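Local coordinates for SPbeta prophage-derived uncharacterized protein YomS (Bacillus subtilis, PDB 6I5O), which is of unknown function but belongs to a prophage lytic cassette and probably forms a multi-copy assembly, at the interface of chains A and B. Sequence-based numbering; all coordinates share one arbitrary frame. Chains: chain A/B, SPBc2 prophage-derived uncharacterized protein YomS.

Contact 1: the interface of chains A and B. Residues chain A 7-9, 11; chain B 8-12.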
loop_
_atom_site.group_PDB
_atom_site.type_symbol
_atom_site.label_atom_id
_atom_site.label_comp_id
_atom_site.label_asym_id
_atom_site.label_seq_id
_atom_site.Cartn_x
_atom_site.Cartn_y
_atom_site.Cartn_z
ATOM N N ASN A 7 -1.337 22.429 12.609
ATOM C CA ASN A 7 -0.001 21.940 13.052
ATOM C C ASN A 7 0.613 20.909 12.093
ATOM O O ASN A 7 0.104 19.814 12.001
ATOM C CB ASN A 7 -0.145 21.246 14.395
ATOM C CG ASN A 7 1.027 21.584 15.276
ATOM O OD1 ASN A 7 1.060 22.683 15.843
ATOM N ND2 ASN A 7 2.007 20.698 15.324
ATOM N N VAL A 8 1.700 21.228 11.434
ATOM C CA VAL A 8 2.329 20.355 10.422
ATOM C C VAL A 8 3.499 19.649 11.070
ATOM O O VAL A 8 4.318 20.355 11.694
ATOM C CB VAL A 8 2.765 21.136 9.170
ATOM C CG1 VAL A 8 3.466 20.238 8.164
ATOM C CG2 VAL A 8 1.611 21.847 8.519
ATOM N N VAL A 9 3.621 18.370 10.891
ATOM C CA VAL A 9 4.750 17.571 11.391
ATOM C C VAL A 9 5.361 16.792 10.254
ATOM O O VAL A 9 4.615 16.261 9.379
ATOM C CB VAL A 9 4.360 16.638 12.562
ATOM C CG1 VAL A 9 3.880 17.465 13.744
ATOM C CG2 VAL A 9 3.368 15.604 12.163
ATOM N N THR A 11 7.028 13.378 9.401
ATOM C CA THR A 11 6.937 12.049 9.997
ATOM C C THR A 11 8.037 11.141 9.544
ATOM O O THR A 11 8.307 11.056 8.312
ATOM C CB THR A 11 5.583 11.385 9.718
ATOM O OG1 THR A 11 5.359 11.285 8.319
ATOM C CG2 THR A 11 4.469 12.187 10.336
ATOM N N VAL B 8 -4.931 17.129 16.334
ATOM C CA VAL B 8 -4.858 16.805 14.892
ATOM C C VAL B 8 -3.582 17.384 14.341
ATOM O O VAL B 8 -3.311 18.556 14.628
ATOM C CB VAL B 8 -6.092 17.349 14.172
ATOM C CG1 VAL B 8 -6.018 17.094 12.679
ATOM C CG2 VAL B 8 -7.362 16.762 14.737
ATOM N N VAL B 9 -2.864 16.627 13.557
ATOM C CA VAL B 9 -1.633 17.078 12.891
ATOM C C VAL B 9 -1.747 16.749 11.417
ATOM O O VAL B 9 -2.299 15.703 11.022
ATOM C CB VAL B 9 -0.351 16.468 13.498
ATOM C CG1 VAL B 9 -0.182 16.936 14.923
ATOM C CG2 VAL B 9 -0.294 14.948 13.325
ATOM N N ILE B 10 -1.223 17.652 10.614
ATOM C CA ILE B 10 -1.019 17.471 9.176
ATOM C C ILE B 10 0.329 16.794 8.979
ATOM O O ILE B 10 1.350 17.364 9.467
ATOM C CB ILE B 10 -1.083 18.815 8.451
ATOM C CG1 ILE B 10 -2.481 19.390 8.634
ATOM C CG2 ILE B 10 -0.599 18.711 7.022
ATOM C CD1 ILE B 10 -2.603 20.892 8.245
ATOM N N THR B 11 0.417 15.664 8.368
ATOM C CA THR B 11 1.660 14.882 8.219
ATOM C C THR B 11 2.268 15.071 6.855
ATOM O O THR B 11 1.540 14.885 5.832
ATOM C CB THR B 11 1.435 13.399 8.523
ATOM O OG1 THR B 11 0.417 12.856 7.629
ATOM C CG2 THR B 11 0.977 13.204 9.941
ATOM N N ILE B 12 3.570 15.300 6.789
ATOM C CA ILE B 12 4.315 15.341 5.531
ATOM C C ILE B 12 5.565 14.487 5.710
ATOM O O ILE B 12 6.053 14.336 6.830
ATOM C CB ILE B 12 4.663 16.775 5.125
ATOM C CG1 ILE B 12 5.673 17.431 6.088
ATOM C CG2 ILE B 12 3.393 17.591 4.974
ATOM C CD1 ILE B 12 6.188 18.767 5.645
HETATM O O HOH W 1 -3.500 20.868 12.454
#
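A:Val8 and B:Ile10 face each other where strand 8-13 of chain A pairs with strand 8-13 of chain B. The pairing is parallel. A:Val8 bridges with B:Ile10, and A:Val9 with B:Thr11.

Backbone bonds alternate along the pair. B:Ile10 N donates to A:Asn7 O at 2.9 Å. B:Ile10 O then accepts from A:Val9 N. B:Ile12 N gives to A:Val9 O at 3.0 Å, and B:Ile12 O takes A:Thr11 N. A:Asn7 itself is poorly ordered. Its backbone N joins B:Val8 O through a water.

The side chain of A:Val8 lies on one side of the ladder. Its CB is 4.0 Å from B:Ile10 O. The branch CG1 stands anti to the backbone N (chi1 177°), which turns it toward the next residues of chain B. It meets B:Ile10 O and, at 4.0 Å, the tip CD1 of B:Ile12. CG2 comes against CB and CG2 of B:Ile10. The side chains of A:Val8 and B:Ile12 run at about a right angle.

The other side carries like residues of the two copies. A:Val9 CG2 touches B:Val9 CG2 at 3.9 Å, one methyl against the other. A:Val9 CG2 sits between its own backbone N and carbonyl carbon (CG1 at chi1 -62°). Further along, A:Thr11 CG2 meets B:Thr11 CG2 at 3.7 Å. This methyl, not the hydroxyl, makes the apolar contact. A:Thr11 OG1 instead leans toward B:Ile12 O, a weak bond at best.

The main-chain bonds set the register, and beta-branched side chains pack on both sides. The site joins the N-terminal strands of two copies and probably helps hold the five-copy assembly together.

Contact 2: the interface of chains A and B. Residues chain A 42, 73, 88, 90; chain B 58, 67-69, 92, 96.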
loop_
_atom_site.group_PDB
_atom_site.type_symbol
_atom_site.label_atom_id
_atom_site.label_comp_id
_atom_site.label_asym_id
_atom_site.label_seq_id
_atom_site.Cartn_x
_atom_site.Cartn_y
_atom_site.Cartn_z
ATOM N N THR A 42 12.395 -6.602 7.433
ATOM C CA THR A 42 13.226 -7.107 6.330
ATOM C C THR A 42 14.336 -7.939 6.948
ATOM O O THR A 42 15.122 -7.410 7.747
ATOM C CB THR A 42 13.806 -5.961 5.502
ATOM O OG1 THR A 42 12.728 -5.196 4.941
ATOM C CG2 THR A 42 14.666 -6.471 4.360
ATOM N N LYS A 73 13.316 -9.656 -1.990
ATOM C CA LYS A 73 13.553 -8.319 -2.597
ATOM C C LYS A 73 14.335 -8.426 -3.899
ATOM O O LYS A 73 14.367 -7.408 -4.634
ATOM C CB LYS A 73 14.277 -7.378 -1.649
ATOM C CG LYS A 73 13.501 -7.040 -0.417
ATOM C CD LYS A 73 14.138 -6.015 0.451
ATOM C CE LYS A 73 13.976 -4.610 -0.015
ATOM N NZ LYS A 73 12.573 -4.178 0.254
ATOM N N TYR A 88 17.369 -10.841 0.877
ATOM C CA TYR A 88 16.477 -10.066 1.751
ATOM C C TYR A 88 15.044 -10.569 1.552
ATOM O O TYR A 88 14.583 -10.719 0.389
ATOM C CB TYR A 88 16.525 -8.585 1.397
ATOM C CG TYR A 88 17.815 -7.909 1.799
ATOM C CD1 TYR A 88 18.015 -7.351 3.052
ATOM C CD2 TYR A 88 18.790 -7.736 0.847
ATOM C CE1 TYR A 88 19.187 -6.687 3.390
ATOM C CE2 TYR A 88 19.964 -7.070 1.167
ATOM C CZ TYR A 88 20.174 -6.552 2.414
ATOM O OH TYR A 88 21.334 -5.874 2.684
ATOM N N ASP A 90 11.021 -9.575 2.867
ATOM C CA ASP A 90 10.142 -8.552 3.469
ATOM C C ASP A 90 8.863 -9.188 4.011
ATOM O O ASP A 90 8.255 -10.021 3.320
ATOM C CB ASP A 90 9.744 -7.516 2.446
ATOM C CG ASP A 90 10.774 -6.505 2.098
ATOM O OD1 ASP A 90 11.799 -6.403 2.836
ATOM O OD2 ASP A 90 10.584 -5.914 0.998
ATOM N N ALA B 58 21.237 -3.710 -2.902
ATOM C CA ALA B 58 21.174 -3.483 -1.435
ATOM C C ALA B 58 22.486 -3.963 -0.849
ATOM O O ALA B 58 23.042 -4.940 -1.356
ATOM C CB ALA B 58 20.045 -4.265 -0.812
ATOM N N ALA B 67 21.265 -8.218 -5.317
ATOM C CA ALA B 67 20.485 -7.607 -6.407
ATOM C C ALA B 67 19.149 -7.137 -5.837
ATOM O O ALA B 67 18.459 -7.907 -5.134
ATOM C CB ALA B 67 20.325 -8.621 -7.502
ATOM N N LEU B 68 18.746 -5.932 -6.191
ATOM C CA LEU B 68 17.552 -5.299 -5.614
ATOM C C LEU B 68 16.589 -4.936 -6.729
ATOM O O LEU B 68 16.944 -4.140 -7.622
ATOM C CB LEU B 68 18.003 -4.064 -4.847
ATOM C CG LEU B 68 16.898 -3.191 -4.268
ATOM C CD1 LEU B 68 16.162 -3.890 -3.198
ATOM C CD2 LEU B 68 17.447 -1.890 -3.748
ATOM N N SER B 69 15.396 -5.515 -6.729
ATOM C CA SER B 69 14.361 -5.156 -7.736
ATOM C C SER B 69 13.613 -3.874 -7.344
ATOM O O SER B 69 13.316 -3.608 -6.157
ATOM C CB SER B 69 13.431 -6.282 -7.995
ATOM O OG SER B 69 14.055 -7.263 -8.796
ATOM N N ASP B 92 11.485 0.134 -2.529
ATOM C CA ASP B 92 11.167 0.073 -1.082
ATOM C C ASP B 92 12.443 -0.269 -0.318
ATOM O O ASP B 92 12.984 -1.381 -0.518
ATOM C CB ASP B 92 10.116 -0.988 -0.835
ATOM C CG ASP B 92 9.853 -1.258 0.633
ATOM O OD1 ASP B 92 10.353 -0.502 1.504
ATOM O OD2 ASP B 92 9.093 -2.247 0.896
ATOM N N LEU B 96 16.507 -1.760 4.698
ATOM C CA LEU B 96 17.877 -1.968 4.168
ATOM C C LEU B 96 18.849 -1.078 4.903
ATOM O O LEU B 96 18.487 0.022 5.306
ATOM C CB LEU B 96 17.901 -1.603 2.688
ATOM C CG LEU B 96 16.977 -2.447 1.817
ATOM C CD1 LEU B 96 17.130 -2.021 0.362
ATOM C CD2 LEU B 96 17.231 -3.934 1.921
HETATM O O HOH W 2 12.857 -5.256 -3.960
#
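A:Lys73 NZ, the side-chain amine nitrogen, is gripped from both chains. On its own side it forms a salt bridge with A:Asp90 OD2 at 2.7 Å, using the syn lone pair of that carboxylate oxygen. Across the interface it donates to the backbone carbonyl B:Asp92 O at 2.9 Å. That bond is oblique. The nitrogen sits 41° out of the carbonyl plane, well away from the plane in which the carbonyl lone pairs lie.

The lysine chain is bent at chi3 and chi4 (79° and 74°). These bends bring NZ round to both oxygens. The carboxylate of B:Asp92 is near but not in contact with NZ. It points tip to tip at the carboxylate of A:Asp90. The lysine may ease the repulsion between these two acids. A:Asp90 has a second partner within its own chain. A:Thr42 OG1 donates to A:Asp90 OD1 at 2.6 Å, from above the carboxylate plane. A:Thr42 is thus a second-shell residue that helps position the acid.

The carbon chain of A:Lys73 is packed as well. Its CE touches B:Leu96 CD2 at 3.8 Å and B:Leu68 CD1 at 3.9 Å. The A:Lys73 and B:Leu96 side chains lie alongside each other and run opposite ways. The backbone of A:Lys73 adds a second anchor. Its carbonyl O accepts B:Ser69 N at 3.0 Å. A water ties the same oxygen to B:Ser69 O.

This polar patch joins a loop of chain A to loops and strand ends of chain B. The two copies use different residues here, so the pairing is not symmetric. It probably fixes how neighbouring subunits sit in the assembly.

Beside it lies an apolar contact. A:Tyr88 CE2 meets B:Ala58 CB at 3.4 Å. B:Leu96 CD2 lies over one face of the A:Tyr88 ring, a CH-pi contact, 3.6 Å above the plane and displaced from the ring centre toward its edge atoms CD1 and CE1.

The C-alpha centres of contact 1 and contact 2 are about 29 Å apart. The contacts share no residue. Contact 1 belongs to the N-terminal strand 8-13 of each copy, set away from the main body. Contact 2 joins the bodies themselves. Strand 87-92 contributes to it from both chains, but with different residues: A:Tyr88 and A:Asp90 against B:Asp92. Neither the shifted parallel pairing nor this unequal match is an exact two-fold. Such unequal contacts could repeat from copy to copy, which would suit the deposited assembly of five.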